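ATP-dependent kinase YFH7 (Saccharomyces cerevisiae, PDB 2GA8) is an ATP-dependent kinase with a P-loop that could take part in assembling the endoplasmic reticulum membrane. Local coordinates at residues D21-V25 and C255-F259. Numbering follows the deposited sequence.
Sequences DNYRV and CISKF
Two long side chains, those of Arg24 and Tyr23, bridge a gap that the backbones do not close: the nearest CA atoms are Tyr23 to Lys258 at 9.1 Å and Arg24 to Phe259 at 9.4 Å. Residues 21-24 form an irregular loop that becomes strand at Val25; on the other side Cys255 and Ile256 end a strand and 257-259 turn away from it. Arg24 is extended at psi 155°, with chi1 at 39°, chi2 t and chi3 p, and loses the most surface to the contact, 55 Å². Its guanidinium lies with one face over the Ile256 methyl, NH2 to CG2 3.6 Å. NH2 is also 2.6 Å from the Ser257 carbonyl O, at an angle too poor for a hydrogen bond. A water joins the segments better, accepting from Arg24 NH2 at 3.0 Å and donating to Ile256 O at 2.8 Å. Arg24 NH1 and NE are held by Thr205 and the Thr260 carbonyl. Tyr23, chi1 t, points its ring across so that OH donates a very short 2.5 Å hydrogen bond to Lys258 O, which sits near the ring plane; the same hydroxyl meets Ser231 N. Lys258 turns its CA-to-CB bond away, yet its CB lies 3.9 Å from Tyr23 OH. An ST turn (Phe259 N to Ser257 OG, 3.1 Å) shapes the bend. One direct tyrosine-to-carbonyl bond and one water bridge thus tie two loops together, away from the predicted ATP-binding loop: one links helix 4-17 to strand 25-30, mid-strand of the five-stranded parallel sheet; the other leads from strand 248-256, edge of the mixed sheet, into 262-267, parallel-sheet neighbour of 25-30.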
# COMPACT_ATOMS: atom_id res chain seq x y z
N ASP A 21 -14.55 12.49 12.19
CA ASP A 21 -15.22 11.40 11.49
C ASP A 21 -14.33 10.22 11.12
O ASP A 21 -14.82 9.10 10.94
CB ASP A 21 -15.88 11.93 10.22
CG ASP A 21 -16.90 13.01 10.50
OD1 ASP A 21 -17.87 12.73 11.23
OD2 ASP A 21 -16.73 14.14 9.99
N ASN A 22 -13.04 10.47 10.98
CA ASN A 22 -12.12 9.40 10.59
C ASN A 22 -10.84 9.45 11.39
O ASN A 22 -10.25 10.52 11.56
CB ASN A 22 -11.76 9.52 9.10
CG ASN A 22 -12.96 9.35 8.19
OD1 ASN A 22 -13.64 10.32 7.84
ND2 ASN A 22 -13.23 8.11 7.79
N TYR A 23 -10.40 8.30 11.87
CA TYR A 23 -9.17 8.22 12.64
C TYR A 23 -7.96 8.51 11.76
O TYR A 23 -6.97 9.09 12.20
CB TYR A 23 -9.00 6.84 13.26
CG TYR A 23 -7.86 6.80 14.25
CD1 TYR A 23 -7.97 7.44 15.48
CD2 TYR A 23 -6.66 6.17 13.93
CE1 TYR A 23 -6.92 7.45 16.38
CE2 TYR A 23 -5.59 6.18 14.83
CZ TYR A 23 -5.73 6.82 16.05
OH TYR A 23 -4.69 6.82 16.94
N ARG A 24 -8.05 8.09 10.50
CA ARG A 24 -6.95 8.33 9.58
C ARG A 24 -7.46 8.61 8.18
O ARG A 24 -8.57 8.23 7.81
CB ARG A 24 -5.98 7.14 9.59
CG ARG A 24 -6.64 5.78 9.67
CD ARG A 24 -5.64 4.63 9.61
NE ARG A 24 -4.63 4.67 10.67
CZ ARG A 24 -4.20 3.61 11.34
NH1 ARG A 24 -4.68 2.41 11.09
NH2 ARG A 24 -3.25 3.75 12.26
N VAL A 25 -6.66 9.32 7.39
CA VAL A 25 -7.04 9.62 6.03
C VAL A 25 -6.11 8.83 5.12
O VAL A 25 -4.96 8.57 5.48
CB VAL A 25 -6.92 11.12 5.73
CG1 VAL A 25 -7.87 11.90 6.65
CG2 VAL A 25 -5.50 11.58 5.91
N CYS A 255 5.40 -0.24 9.32
CA CYS A 255 4.50 -0.35 10.45
C CYS A 255 3.51 0.80 10.47
O CYS A 255 3.90 1.97 10.40
CB CYS A 255 5.25 -0.35 11.78
SG CYS A 255 4.11 -0.32 13.19
N ILE A 256 2.23 0.47 10.56
CA ILE A 256 1.18 1.47 10.64
C ILE A 256 0.68 1.32 12.07
O ILE A 256 0.06 0.32 12.42
CB ILE A 256 0.03 1.17 9.66
CG1 ILE A 256 0.56 1.23 8.22
CG2 ILE A 256 -1.10 2.16 9.85
CD1 ILE A 256 -0.43 0.75 7.19
N SER A 257 0.97 2.32 12.90
CA SER A 257 0.58 2.28 14.31
C SER A 257 -0.55 3.24 14.66
O SER A 257 -1.10 3.91 13.79
CB SER A 257 1.78 2.63 15.19
OG SER A 257 2.06 4.02 15.10
N LYS A 258 -0.88 3.30 15.95
CA LYS A 258 -1.92 4.20 16.41
C LYS A 258 -1.54 5.64 16.09
O LYS A 258 -2.41 6.51 15.99
CB LYS A 258 -2.12 4.06 17.93
CG LYS A 258 -0.88 4.41 18.76
CD LYS A 258 -1.17 4.40 20.26
CE LYS A 258 -1.54 3.00 20.76
NZ LYS A 258 -0.43 2.02 20.58
N PHE A 259 -0.25 5.90 15.90
CA PHE A 259 0.19 7.26 15.60
C PHE A 259 0.06 7.63 14.13
O PHE A 259 0.09 8.80 13.78
CB PHE A 259 1.64 7.45 16.06
CG PHE A 259 1.81 7.32 17.54
CD1 PHE A 259 1.25 8.26 18.40
CD2 PHE A 259 2.49 6.24 18.08
CE1 PHE A 259 1.35 8.11 19.78
CE2 PHE A 259 2.60 6.08 19.46
CZ PHE A 259 2.03 7.02 20.31
O HOH W 1 -2.60 0.89 13.07